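Local coordinates for putative glyoxalase superfamily protein (Ralstonia eutropha, PDB 3IUZ), which probably acts as an iron(II)-dependent dioxygenase of the 2-oxoadipate dioxygenase/decarboxylase family, forming 2-hydroxyglutarate from 2-oxoadipate, at residues A[98-103]-A[128-133]; A[116-121]-A[141-146]; A[145-150]-A[224-229]. One frame throughout, in Å; residues are numbered along the deposited sequence. Where two conformers were deposited one is given.

Contact 1 (A[98-103]-A[128-133]); sequences EGEAAF and RSYAHA
Glu100 reaches from the turn ahead of helix 101-110 to strand 125-132 and sets its carboxylate against two side chains there, Tyr130 and Arg128. The tight part is the phenol. Tyr130 OH donates to Glu100 OE1 at 2.6 Å, arriving on the syn side and 21° out of the carboxylate plane, while Glu100 OE2 stands only 3.0 Å from the same hydroxyl. OE1 lies at the edge of the tyrosine ring, close to its plane, although carboxylate and ring are turned 43° against each other. Glu100 gets there with CG between its backbone N and carbonyl carbon (chi1 67°) and an extended chain beyond.

The Arg128 side is looser and watery. Its chain crosses Glu100 at about a right angle, with Arg128 CD packed 3.5 Å from Glu100 OE1, but Arg128 NH1 stays 4.1 Å from that oxygen. A water fills in, donating to Glu100 OE1 at 2.8 Å and accepting from Arg128 NH1 in the guanidinium plane. NH1 makes its direct salt bridge to Glu146, whose other oxygen, OE2, accepts a hydrogen bond from the backbone N of Glu100.

Two donors on OE1 and a guanidinium nearby would probably favour the ionised carboxylate, though Glu146 shares that charge.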
ATOM      1  N   GLU A  98       7.887 -13.451   8.268  1.00 14.69           N
ATOM      2  CA  GLU A  98       8.189 -13.775   6.907  1.00 14.64           C
ATOM      3  C   GLU A  98       7.001 -13.494   6.008  1.00 14.91           C
ATOM      4  O   GLU A  98       5.883 -13.825   6.349  1.00 13.19           O
ATOM      5  CB  GLU A  98       8.513 -15.265   6.809  1.00 15.04           C
ATOM      6  CG  GLU A  98       9.713 -15.735   7.613  1.00 16.60           C
ATOM      7  CD  GLU A  98       9.879 -17.255   7.579  1.00 19.59           C
ATOM      8  OE1 GLU A  98       9.654 -17.839   6.511  1.00 21.52           O
ATOM      9  OE2 GLU A  98      10.199 -17.851   8.626  1.00 18.34           O
ATOM     10  N   GLY A  99       7.276 -12.983   4.816  1.00 13.51           N
ATOM     11  CA  GLY A  99       6.239 -12.728   3.836  1.00 13.94           C
ATOM     12  C   GLY A  99       5.052 -11.952   4.348  1.00 12.80           C
ATOM     13  O   GLY A  99       5.206 -10.951   5.095  1.00 14.17           O
ATOM     14  N   GLU A 100       3.872 -12.365   3.936  1.00 13.11           N
ATOM     15  CA  GLU A 100       2.660 -11.567   4.216  1.00 13.40           C
ATOM     16  C   GLU A 100       2.267 -11.534   5.707  1.00 14.38           C
ATOM     17  O   GLU A 100       1.482 -10.682   6.119  1.00 13.39           O
ATOM     18  CB  GLU A 100       1.472 -11.973   3.377  1.00 13.69           C
ATOM     19  CG  GLU A 100       0.938 -13.340   3.669  1.00 14.58           C
ATOM     20  CD  GLU A 100      -0.529 -13.454   3.413  1.00 15.08           C
ATOM     21  OE1 GLU A 100      -1.078 -12.625   2.657  1.00 18.28           O
ATOM     22  OE2 GLU A 100      -1.104 -14.406   3.967  1.00 14.67           O
ATOM     23  N   ALA A 101       2.774 -12.477   6.496  1.00 15.53           N
ATOM     24  CA  ALA A 101       2.465 -12.525   7.930  1.00 15.27           C
ATOM     25  C   ALA A 101       2.827 -11.205   8.600  1.00 15.32           C
ATOM     26  O   ALA A 101       2.302 -10.864   9.625  1.00 15.62           O
ATOM     27  CB  ALA A 101       3.240 -13.683   8.629  1.00 15.96           C
ATOM     28  N   ALA A 102       3.744 -10.458   8.020  1.00 14.59           N
ATOM     29  CA  ALA A 102       4.130  -9.180   8.612  1.00 14.78           C
ATOM     30  C   ALA A 102       2.968  -8.206   8.576  1.00 14.00           C
ATOM     31  O   ALA A 102       2.893  -7.319   9.394  1.00 14.77           O
ATOM     32  CB  ALA A 102       5.371  -8.593   7.895  1.00 14.41           C
ATOM     33  N   PHE A 103       2.069  -8.380   7.608  1.00 13.44           N
ATOM     34  CA  PHE A 103       0.892  -7.545   7.465  1.00 14.28           C
ATOM     35  C   PHE A 103      -0.458  -8.209   7.799  1.00 14.09           C
ATOM     36  O   PHE A 103      -1.338  -7.526   8.262  1.00 13.86           O
ATOM     37  CB  PHE A 103       0.880  -6.943   6.057  1.00 15.72           C
ATOM     38  CG  PHE A 103       1.934  -5.907   5.906  1.00 14.50           C
ATOM     39  CD1 PHE A 103       1.713  -4.637   6.404  1.00 15.28           C
ATOM     40  CD2 PHE A 103       3.211  -6.258   5.479  1.00 18.57           C
ATOM     41  CE1 PHE A 103       2.711  -3.716   6.404  1.00 18.52           C
ATOM     42  CE2 PHE A 103       4.212  -5.333   5.474  1.00 17.66           C
ATOM     43  CZ  PHE A 103       3.952  -4.056   5.912  1.00 18.07           C
ATOM     44  N   ARG A 128      -2.041 -11.829  -2.843  1.00 16.08           N
ATOM     45  CA  ARG A 128      -3.316 -12.091  -2.147  1.00 15.79           C
ATOM     46  C   ARG A 128      -4.023 -10.776  -1.897  1.00 15.55           C
ATOM     47  O   ARG A 128      -3.401  -9.775  -1.529  1.00 17.75           O
ATOM     48  CB  ARG A 128      -3.068 -12.796  -0.823  1.00 15.28           C
ATOM     49  CG  ARG A 128      -2.457 -14.156  -0.972  1.00 17.17           C
ATOM     50  CD  ARG A 128      -2.306 -14.929   0.346  1.00 15.82           C
ATOM     51  NE  ARG A 128      -1.642 -16.251   0.185  1.00 15.31           N
ATOM     52  CZ  ARG A 128      -0.327 -16.465   0.154  1.00 16.00           C
ATOM     53  NH1 ARG A 128       0.538 -15.463   0.195  1.00 15.09           N
ATOM     54  NH2 ARG A 128       0.136 -17.707   0.066  1.00 18.66           N
ATOM     55  N   SER A 129      -5.329 -10.755  -2.068  1.00 14.79           N
ATOM     56  CA  SER A 129      -6.093  -9.556  -1.762  1.00 14.71           C
ATOM     57  C   SER A 129      -6.853  -9.715  -0.450  1.00 14.68           C
ATOM     58  O   SER A 129      -7.267 -10.838  -0.086  1.00 14.97           O
ATOM     59  CB  SER A 129      -7.050  -9.242  -2.896  1.00 14.68           C
ATOM     60  OG  SER A 129      -8.019 -10.284  -2.997  1.00 15.32           O
ATOM     61  N   TYR A 130      -6.981  -8.594   0.247  1.00 13.74           N
ATOM     62  CA  TYR A 130      -7.666  -8.456   1.553  1.00 13.33           C
ATOM     63  C   TYR A 130      -8.740  -7.385   1.442  1.00 14.25           C
ATOM     64  O   TYR A 130      -8.462  -6.222   1.107  1.00 15.27           O
ATOM     65  CB  TYR A 130      -6.634  -8.093   2.662  1.00 13.81           C
ATOM     66  CG  TYR A 130      -5.788  -9.284   2.920  1.00 13.15           C
ATOM     67  CD1 TYR A 130      -6.260 -10.301   3.735  1.00 14.57           C
ATOM     68  CD2 TYR A 130      -4.617  -9.512   2.171  1.00 12.03           C
ATOM     69  CE1 TYR A 130      -5.521 -11.479   3.938  1.00 15.59           C
ATOM     70  CE2 TYR A 130      -3.882 -10.667   2.329  1.00 12.41           C
ATOM     71  CZ  TYR A 130      -4.332 -11.658   3.215  1.00 14.43           C
ATOM     72  OH  TYR A 130      -3.622 -12.816   3.336  1.00 16.22           O
ATOM     73  N   ALA A 131      -9.980  -7.768   1.754  1.00 14.01           N
ATOM     74  CA  ALA A 131     -11.107  -6.838   1.741  1.00 14.03           C
ATOM     75  C   ALA A 131     -11.672  -6.715   3.118  1.00 13.80           C
ATOM     76  O   ALA A 131     -11.727  -7.689   3.876  1.00 14.01           O
ATOM     77  CB  ALA A 131     -12.240  -7.322   0.771  1.00 12.24           C
ATOM     78  N   HIS A 132     -12.176  -5.535   3.404  1.00 14.52           N
ATOM     79  CA  HIS A 132     -12.709  -5.255   4.725  1.00 14.43           C
ATOM     80  C   HIS A 132     -14.102  -5.828   4.928  1.00 14.82           C
ATOM     81  O   HIS A 132     -15.034  -5.551   4.150  1.00 15.31           O
ATOM     82  CB  HIS A 132     -12.675  -3.766   5.030  1.00 14.06           C
ATOM     83  CG  HIS A 132     -12.695  -3.497   6.487  1.00 13.40           C
ATOM     84  ND1 HIS A 132     -13.866  -3.520   7.212  1.00 11.96           N
ATOM     85  CD2 HIS A 132     -11.694  -3.274   7.380  1.00 16.15           C
ATOM     86  CE1 HIS A 132     -13.588  -3.322   8.493  1.00 15.14           C
ATOM     87  NE2 HIS A 132     -12.279  -3.133   8.622  1.00 11.46           N
ATOM     88  N   ALA A 133     -14.258  -6.596   6.001  1.00 15.21           N
ATOM     89  CA  ALA A 133     -15.525  -7.316   6.257  1.00 15.48           C
ATOM     90  C   ALA A 133     -16.697  -6.356   6.429  1.00 16.01           C
ATOM     91  O   ALA A 133     -17.809  -6.746   6.201  1.00 17.46           O
ATOM     92  CB  ALA A 133     -15.403  -8.232   7.504  1.00 13.67           C
TER
HETATM   93  O   HOH W   1       0.380 -12.650   0.242  1.00 15.59           O

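Contact 2 (A[116-121]-A[141-146]); sequences GNYPLD and QFFVSE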
ATOM      1  N   GLY A 116      -8.845 -13.203  -2.116  1.00 21.03           N
ATOM      2  CA  GLY A 116      -8.396 -13.740  -3.399  1.00 20.68           C
ATOM      3  C   GLY A 116      -6.937 -14.161  -3.320  1.00 20.83           C
ATOM      4  O   GLY A 116      -6.148 -13.548  -2.596  1.00 17.77           O
ATOM      5  N   ASN A 117      -6.632 -15.217  -4.062  1.00 20.30           N
ATOM      6  CA  ASN A 117      -5.297 -15.765  -4.143  0.50 21.30           C
ATOM      7  C   ASN A 117      -4.854 -15.704  -5.591  1.00 21.67           C
ATOM      8  O   ASN A 117      -5.536 -16.230  -6.481  1.00 20.60           O
ATOM      9  CB  ASN A 117      -5.280 -17.209  -3.658  0.50 21.86           C
ATOM     10  CG  ASN A 117      -3.885 -17.807  -3.666  0.50 23.17           C
ATOM     11  OD1 ASN A 117      -3.009 -17.372  -2.927  0.50 23.82           O
ATOM     12  ND2 ASN A 117      -3.678 -18.803  -4.511  0.50 22.68           N
ATOM     13  N   TYR A 118      -3.736 -15.025  -5.831  1.00 21.08           N
ATOM     14  CA  TYR A 118      -3.267 -14.782  -7.186  1.00 21.33           C
ATOM     15  C   TYR A 118      -1.799 -15.146  -7.353  1.00 22.18           C
ATOM     16  O   TYR A 118      -0.943 -14.322  -7.089  1.00 22.28           O
ATOM     17  CB  TYR A 118      -3.436 -13.306  -7.509  1.00 22.03           C
ATOM     18  CG  TYR A 118      -4.851 -12.866  -7.319  1.00 21.22           C
ATOM     19  CD1 TYR A 118      -5.812 -13.159  -8.274  1.00 25.01           C
ATOM     20  CD2 TYR A 118      -5.254 -12.231  -6.140  1.00 21.76           C
ATOM     21  CE1 TYR A 118      -7.132 -12.799  -8.081  1.00 23.60           C
ATOM     22  CE2 TYR A 118      -6.562 -11.855  -5.938  1.00 20.60           C
ATOM     23  CZ  TYR A 118      -7.498 -12.133  -6.925  1.00 21.91           C
ATOM     24  OH  TYR A 118      -8.800 -11.760  -6.747  1.00 22.29           O
ATOM     25  N   PRO A 119      -1.500 -16.364  -7.824  1.00 23.96           N
ATOM     26  CA  PRO A 119      -0.091 -16.747  -8.089  1.00 25.00           C
ATOM     27  C   PRO A 119       0.482 -15.882  -9.210  1.00 24.50           C
ATOM     28  O   PRO A 119      -0.243 -15.535 -10.130  1.00 24.82           O
ATOM     29  CB  PRO A 119      -0.170 -18.228  -8.507  1.00 25.60           C
ATOM     30  CG  PRO A 119      -1.596 -18.642  -8.303  1.00 26.71           C
ATOM     31  CD  PRO A 119      -2.447 -17.410  -8.220  1.00 25.08           C
ATOM     32  N   LEU A 120       1.740 -15.478  -9.071  1.00 24.29           N
ATOM     33  CA  LEU A 120       2.406 -14.566 -10.000  1.00 24.97           C
ATOM     34  C   LEU A 120       3.741 -15.239 -10.328  1.00 25.72           C
ATOM     35  O   LEU A 120       4.827 -14.711 -10.065  1.00 25.35           O
ATOM     36  CB  LEU A 120       2.601 -13.187  -9.355  1.00 24.64           C
ATOM     37  CG  LEU A 120       1.353 -12.473  -8.836  1.00 26.81           C
ATOM     38  CD1 LEU A 120       1.694 -11.307  -7.924  1.00 26.68           C
ATOM     39  CD2 LEU A 120       0.461 -12.016 -10.021  1.00 29.89           C
ATOM     40  N   ASP A 121       3.633 -16.450 -10.844  1.00 26.71           N
ATOM     41  CA  ASP A 121       4.772 -17.336 -11.008  1.00 28.86           C
ATOM     42  C   ASP A 121       5.855 -16.751 -11.913  1.00 28.27           C
ATOM     43  O   ASP A 121       7.061 -16.973 -11.687  1.00 28.45           O
ATOM     44  CB  ASP A 121       4.274 -18.659 -11.566  1.00 30.19           C
ATOM     45  CG  ASP A 121       3.337 -19.362 -10.589  1.00 35.68           C
ATOM     46  OD1 ASP A 121       3.499 -19.178  -9.341  1.00 40.44           O
ATOM     47  OD2 ASP A 121       2.395 -20.049 -11.063  1.00 43.60           O
ATOM     48  N   GLN A 141      -9.064  -2.148  -0.664  1.00 17.40           N
ATOM     49  CA  GLN A 141      -8.479  -3.443  -0.420  1.00 17.54           C
ATOM     50  C   GLN A 141      -6.982  -3.274  -0.234  1.00 18.66           C
ATOM     51  O   GLN A 141      -6.421  -2.235  -0.615  1.00 18.39           O
ATOM     52  CB  GLN A 141      -8.736  -4.405  -1.547  1.00 17.49           C
ATOM     53  CG  GLN A 141     -10.153  -4.858  -1.667  1.00 16.63           C
ATOM     54  CD  GLN A 141     -10.295  -5.904  -2.757  1.00 18.87           C
ATOM     55  OE1 GLN A 141     -10.085  -7.106  -2.531  1.00 21.85           O
ATOM     56  NE2 GLN A 141     -10.612  -5.449  -3.965  1.00 17.65           N
ATOM     57  N   PHE A 142      -6.350  -4.293   0.350  1.00 17.79           N
ATOM     58  CA  PHE A 142      -4.902  -4.414   0.377  1.00 17.59           C
ATOM     59  C   PHE A 142      -4.532  -5.561  -0.524  1.00 18.13           C
ATOM     60  O   PHE A 142      -5.121  -6.679  -0.436  1.00 18.99           O
ATOM     61  CB  PHE A 142      -4.387  -4.706   1.770  1.00 17.90           C
ATOM     62  CG  PHE A 142      -4.270  -3.496   2.639  1.00 17.89           C
ATOM     63  CD1 PHE A 142      -5.380  -2.950   3.259  1.00 16.73           C
ATOM     64  CD2 PHE A 142      -3.045  -2.863   2.784  1.00 15.46           C
ATOM     65  CE1 PHE A 142      -5.266  -1.798   4.043  1.00 18.66           C
ATOM     66  CE2 PHE A 142      -2.913  -1.729   3.557  1.00 17.85           C
ATOM     67  CZ  PHE A 142      -3.996  -1.181   4.191  1.00 19.42           C
ATOM     68  N   PHE A 143      -3.535  -5.339  -1.379  1.00 17.82           N
ATOM     69  CA  PHE A 143      -2.999  -6.417  -2.195  1.00 16.82           C
ATOM     70  C   PHE A 143      -1.594  -6.653  -1.660  1.00 17.60           C
ATOM     71  O   PHE A 143      -0.784  -5.745  -1.679  1.00 17.55           O
ATOM     72  CB  PHE A 143      -3.013  -6.063  -3.680  1.00 16.77           C
ATOM     73  CG  PHE A 143      -2.773  -7.250  -4.563  1.00 18.12           C
ATOM     74  CD1 PHE A 143      -1.482  -7.705  -4.805  1.00 16.98           C
ATOM     75  CD2 PHE A 143      -3.822  -7.939  -5.132  1.00 21.41           C
ATOM     76  CE1 PHE A 143      -1.256  -8.798  -5.632  1.00 20.88           C
ATOM     77  CE2 PHE A 143      -3.595  -9.031  -5.942  1.00 20.37           C
ATOM     78  CZ  PHE A 143      -2.323  -9.471  -6.184  1.00 21.88           C
ATOM     79  N   VAL A 144      -1.349  -7.828  -1.088  1.00 15.45           N
ATOM     80  CA  VAL A 144      -0.068  -8.107  -0.466  1.00 15.15           C
ATOM     81  C   VAL A 144       0.580  -9.221  -1.213  1.00 14.59           C
ATOM     82  O   VAL A 144       0.018 -10.323  -1.320  1.00 16.95           O
ATOM     83  CB  VAL A 144      -0.227  -8.519   1.013  1.00 14.24           C
ATOM     84  CG1 VAL A 144       1.189  -8.747   1.635  1.00 13.74           C
ATOM     85  CG2 VAL A 144      -1.037  -7.414   1.771  1.00 13.28           C
ATOM     86  N   SER A 145       1.756  -8.933  -1.731  1.00 14.74           N
ATOM     87  CA  SER A 145       2.556  -9.908  -2.440  1.00 15.60           C
ATOM     88  C   SER A 145       3.735 -10.377  -1.632  1.00 15.32           C
ATOM     89  O   SER A 145       4.286  -9.627  -0.807  1.00 16.03           O
ATOM     90  CB  SER A 145       3.028  -9.302  -3.753  1.00 15.81           C
ATOM     91  OG  SER A 145       1.925  -9.214  -4.638  1.00 19.58           O
ATOM     92  N   GLU A 146       4.096 -11.631  -1.865  1.00 15.96           N
ATOM     93  CA  GLU A 146       5.265 -12.256  -1.297  1.00 16.39           C
ATOM     94  C   GLU A 146       6.241 -12.631  -2.395  1.00 17.10           C
ATOM     95  O   GLU A 146       5.896 -13.358  -3.366  1.00 17.36           O
ATOM     96  CB  GLU A 146       4.917 -13.556  -0.584  1.00 17.59           C
ATOM     97  CG  GLU A 146       3.912 -13.449   0.531  1.00 18.70           C
ATOM     98  CD  GLU A 146       3.704 -14.788   1.218  1.00 19.70           C
ATOM     99  OE1 GLU A 146       3.397 -15.815   0.529  1.00 17.85           O
ATOM    100  OE2 GLU A 146       3.813 -14.768   2.455  1.00 17.93           O
TER
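Tyr118 and Phe143 make the aromatic half of this contact between strands 112-120 and 141-147. Their planes are near parallel, 28° apart, but the rings are slid so far past each other, with centroids 5.8 Å apart, that they barely overlap. A few ring carbons do the touching: Tyr118 CD2 sits 3.6 Å from Phe143 CE2 and 4.0 Å from Phe143 CZ. Phe143 swings its ring toward the other strand by placing CG anti to its own backbone N (chi1 -167°).

The second kind is a slight van der Waals touch of a methyl on a hydroxyl further along the strands, where Leu120 CD1 comes to 3.9 Å from Ser145 OG.

Polar bonding belongs to the surroundings. Tyr118 OH is hydrogen-bonded to the backbone N of Phe325, whose ring meets Phe143, so this one residue near the modelled C-terminal end serves both aromatics.

At the closest point, Leu120 and Ser145, the CA atoms are 8.9 Å apart, because strand 125-132 runs between these two and pairs antiparallel with both. Side chains thus meet across the middle strand of a three-stranded antiparallel meander, consistent with the last three strands of the beta-alpha-beta-beta-beta module of the glyoxalase (vicinal oxygen chelate) fold.

Contact 3 (A[145-150]-A[224-229]); sequences SEFHPE and AEMAWI
Phe147 and Met226 both send CG anti to the backbone N (chi1 -176° for the phenylalanine), and this brings the ring off the end of strand 141-147 to meet a side chain coming from helix 224-232. Met226, selenomethionine in this crystal, then bends at chi2 (57°) and again at chi3, passing across the ring at about a right angle to the phenylalanine side chain.

The result is contact at three successive atoms. Met226 CB stands over one face of the Phe147 ring, 3.7 Å from the centroid and 15° off the normal, a CH-pi contact displaced a little toward the rim at CZ and CE2. Met226 CG follows, 3.7 Å from Phe147 CE2. Met226 SE comes in obliquely as a Met-aromatic contact, 4.2 Å from the ring centroid, with its nearest approach at Phe147 CD2, 3.5 Å. Ile229, one turn on, adds its CD1 methyl at 3.8 Å from Phe147 CB.

Phe152 and Phe156 also pack on the phenylalanine, and Phe156 and Val160 of helix 154-164 on Met226 as well, so the joint is buried between strand end and helices. It is probably held by dispersion, CH-pi and selenium-ring attraction together with the exclusion of water, rather than by charge or directional polar bonds.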
ATOM      1  N   SER A 145       1.756  -8.933  -1.731  1.00 14.74           N
ATOM      2  CA  SER A 145       2.556  -9.908  -2.440  1.00 15.60           C
ATOM      3  C   SER A 145       3.735 -10.377  -1.632  1.00 15.32           C
ATOM      4  O   SER A 145       4.286  -9.627  -0.807  1.00 16.03           O
ATOM      5  CB  SER A 145       3.028  -9.302  -3.753  1.00 15.81           C
ATOM      6  OG  SER A 145       1.925  -9.214  -4.638  1.00 19.58           O
ATOM      7  N   GLU A 146       4.096 -11.631  -1.865  1.00 15.96           N
ATOM      8  CA  GLU A 146       5.265 -12.256  -1.297  1.00 16.39           C
ATOM      9  C   GLU A 146       6.241 -12.631  -2.395  1.00 17.10           C
ATOM     10  O   GLU A 146       5.896 -13.358  -3.366  1.00 17.36           O
ATOM     11  CB  GLU A 146       4.917 -13.556  -0.584  1.00 17.59           C
ATOM     12  CG  GLU A 146       3.912 -13.449   0.531  1.00 18.70           C
ATOM     13  CD  GLU A 146       3.704 -14.788   1.218  1.00 19.70           C
ATOM     14  OE1 GLU A 146       3.397 -15.815   0.529  1.00 17.85           O
ATOM     15  OE2 GLU A 146       3.813 -14.768   2.455  1.00 17.93           O
ATOM     16  N   PHE A 147       7.479 -12.187  -2.229  1.00 17.36           N
ATOM     17  CA  PHE A 147       8.571 -12.627  -3.106  1.00 17.25           C
ATOM     18  C   PHE A 147       9.222 -13.947  -2.624  1.00 17.08           C
ATOM     19  O   PHE A 147       9.523 -14.117  -1.428  1.00 16.96           O
ATOM     20  CB  PHE A 147       9.645 -11.522  -3.256  1.00 17.61           C
ATOM     21  CG  PHE A 147      10.698 -11.909  -4.203  1.00 18.24           C
ATOM     22  CD1 PHE A 147      10.473 -11.829  -5.542  1.00 19.66           C
ATOM     23  CD2 PHE A 147      11.887 -12.483  -3.749  1.00 19.79           C
ATOM     24  CE1 PHE A 147      11.411 -12.279  -6.426  1.00 18.43           C
ATOM     25  CE2 PHE A 147      12.836 -12.930  -4.667  1.00 22.31           C
ATOM     26  CZ  PHE A 147      12.571 -12.823  -5.981  1.00 19.17           C
ATOM     27  N   HIS A 148       9.479 -14.843  -3.585  1.00 15.77           N
ATOM     28  CA  HIS A 148      10.014 -16.193  -3.376  1.00 16.11           C
ATOM     29  C   HIS A 148      11.432 -16.351  -3.945  1.00 16.61           C
ATOM     30  O   HIS A 148      11.591 -16.549  -5.151  1.00 15.84           O
ATOM     31  CB  HIS A 148       9.115 -17.242  -4.057  1.00 15.41           C
ATOM     32  CG  HIS A 148       7.681 -17.177  -3.620  1.00 17.29           C
ATOM     33  ND1 HIS A 148       7.318 -17.346  -2.309  1.00 19.12           N
ATOM     34  CD2 HIS A 148       6.527 -16.975  -4.310  1.00 17.42           C
ATOM     35  CE1 HIS A 148       6.002 -17.205  -2.190  1.00 21.06           C
ATOM     36  NE2 HIS A 148       5.492 -16.996  -3.390  1.00 18.92           N
ATOM     37  N   PRO A 149      12.449 -16.322  -3.062  1.00 18.02           N
ATOM     38  CA  PRO A 149      13.851 -16.419  -3.534  1.00 19.05           C
ATOM     39  C   PRO A 149      14.327 -17.803  -3.927  1.00 20.18           C
ATOM     40  O   PRO A 149      15.425 -17.923  -4.479  1.00 21.45           O
ATOM     41  CB  PRO A 149      14.661 -15.931  -2.306  1.00 18.17           C
ATOM     42  CG  PRO A 149      13.666 -15.149  -1.446  1.00 18.00           C
ATOM     43  CD  PRO A 149      12.388 -15.934  -1.632  1.00 17.21           C
ATOM     44  N   GLU A 150      13.552 -18.841  -3.601  1.00 21.85           N
ATOM     45  CA  GLU A 150      14.030 -20.250  -3.658  1.00 22.74           C
ATOM     46  C   GLU A 150      14.703 -20.642  -4.957  1.00 23.70           C
ATOM     47  O   GLU A 150      15.718 -21.345  -4.960  1.00 23.54           O
ATOM     48  CB  GLU A 150      12.860 -21.245  -3.426  1.00 23.42           C
ATOM     49  CG  GLU A 150      12.501 -21.461  -1.964  1.00 23.39           C
ATOM     50  CD  GLU A 150      11.722 -20.300  -1.324  1.00 24.19           C
ATOM     51  OE1 GLU A 150      11.373 -19.300  -2.017  1.00 21.63           O
ATOM     52  OE2 GLU A 150      11.419 -20.428  -0.107  1.00 26.49           O
ATOM     53  N   ALA A 224      13.757  -7.817 -11.136  1.00 17.29           N
ATOM     54  CA  ALA A 224      13.437  -6.405 -10.943  1.00 16.48           C
ATOM     55  C   ALA A 224      12.598  -6.203  -9.650  1.00 16.25           C
ATOM     56  O   ALA A 224      12.744  -5.214  -8.921  1.00 15.18           O
ATOM     57  CB  ALA A 224      12.678  -5.870 -12.194  1.00 16.71           C
ATOM     58  N   GLU A 225      11.755  -7.184  -9.353  1.00 15.69           N
ATOM     59  CA  GLU A 225      10.816  -7.065  -8.239  1.00 15.74           C
ATOM     60  C   GLU A 225      11.567  -7.105  -6.920  1.00 15.25           C
ATOM     61  O   GLU A 225      11.298  -6.300  -6.030  1.00 16.12           O
ATOM     62  CB  GLU A 225       9.815  -8.207  -8.313  1.00 15.35           C
ATOM     63  CG  GLU A 225       8.798  -7.995  -9.396  1.00 16.47           C
ATOM     64  CD  GLU A 225       9.343  -8.254 -10.802  1.00 19.24           C
ATOM     65  OE1 GLU A 225      10.303  -9.044 -11.012  1.00 19.71           O
ATOM     66  OE2 GLU A 225       8.792  -7.631 -11.708  1.00 22.85           O
HETATM   67  N   MSE A 226      12.492  -8.055  -6.778  1.00 15.05           N
HETATM   68  CA  MSE A 226      13.256  -8.177  -5.524  1.00 15.67           C
HETATM   69  C   MSE A 226      14.241  -7.007  -5.391  1.00 15.89           C
HETATM   70  O   MSE A 226      14.464  -6.517  -4.294  1.00 15.39           O
HETATM   71  CB  MSE A 226      14.009  -9.531  -5.469  1.00 15.53           C
HETATM   72  CG  MSE A 226      14.783  -9.797  -4.204  1.00 16.42           C
HETATM   73 SE   MSE A 226      13.676  -9.728  -2.526  0.75 10.35          SE
HETATM   74  CE  MSE A 226      14.779  -8.509  -1.523  1.00 12.10           C
ATOM     75  N   ALA A 227      14.798  -6.515  -6.514  1.00 14.42           N
ATOM     76  CA  ALA A 227      15.615  -5.304  -6.456  1.00 14.99           C
ATOM     77  C   ALA A 227      14.812  -4.108  -5.892  1.00 14.60           C
ATOM     78  O   ALA A 227      15.287  -3.368  -5.038  1.00 16.78           O
ATOM     79  CB  ALA A 227      16.202  -4.944  -7.850  1.00 12.69           C
ATOM     80  N   TRP A 228      13.579  -3.960  -6.353  1.00 14.88           N
ATOM     81  CA  TRP A 228      12.673  -2.909  -5.863  1.00 13.98           C
ATOM     82  C   TRP A 228      12.413  -3.047  -4.366  1.00 14.02           C
ATOM     83  O   TRP A 228      12.554  -2.091  -3.584  1.00 13.87           O
ATOM     84  CB  TRP A 228      11.376  -2.927  -6.693  1.00 14.30           C
ATOM     85  CG  TRP A 228      10.493  -1.837  -6.418  1.00 14.09           C
ATOM     86  CD1 TRP A 228      10.358  -0.677  -7.161  1.00 16.46           C
ATOM     87  CD2 TRP A 228       9.516  -1.754  -5.366  1.00 13.52           C
ATOM     88  NE1 TRP A 228       9.394   0.107  -6.609  1.00 16.46           N
ATOM     89  CE2 TRP A 228       8.856  -0.528  -5.514  1.00 13.32           C
ATOM     90  CE3 TRP A 228       9.138  -2.612  -4.310  1.00 16.14           C
ATOM     91  CZ2 TRP A 228       7.854  -0.106  -4.624  1.00 15.51           C
ATOM     92  CZ3 TRP A 228       8.162  -2.215  -3.440  1.00 15.14           C
ATOM     93  CH2 TRP A 228       7.520  -0.971  -3.586  1.00 12.76           C
ATOM     94  N   ILE A 229      12.120  -4.261  -3.930  1.00 14.76           N
ATOM     95  CA  ILE A 229      11.936  -4.530  -2.504  1.00 15.03           C
ATOM     96  C   ILE A 229      13.175  -4.152  -1.708  1.00 15.20           C
ATOM     97  O   ILE A 229      13.086  -3.578  -0.637  1.00 15.29           O
ATOM     98  CB  ILE A 229      11.520  -5.989  -2.229  1.00 15.07           C
ATOM     99  CG1 ILE A 229      10.195  -6.297  -2.945  1.00 15.84           C
ATOM    100  CG2 ILE A 229      11.414  -6.190  -0.707  1.00 14.29           C
ATOM    101  CD1 ILE A 229       9.748  -7.768  -2.909  1.00 14.18           C
TER

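Coming from the N terminus, strand 80-87 leads to the turn of contact 1, which closes a loop over helix 101-110 and strand 112-120 by joining residues 98-103 to strand 125-132. Contact 2 opens inside that loop and ends beyond it, on strand 141-147, so the two cross. Contact 3 starts where contact 2 ends, sharing Ser145 and Glu146, and spans a long, mainly helical excursion to helix 224-232; it follows contact 1 in series. Glu146, shared by contacts 2 and 3, is also where strand 141-147 meets contact 1. Together they tie the connection before helix 101-110 and helix 224-232 to the sheet that holds the meander.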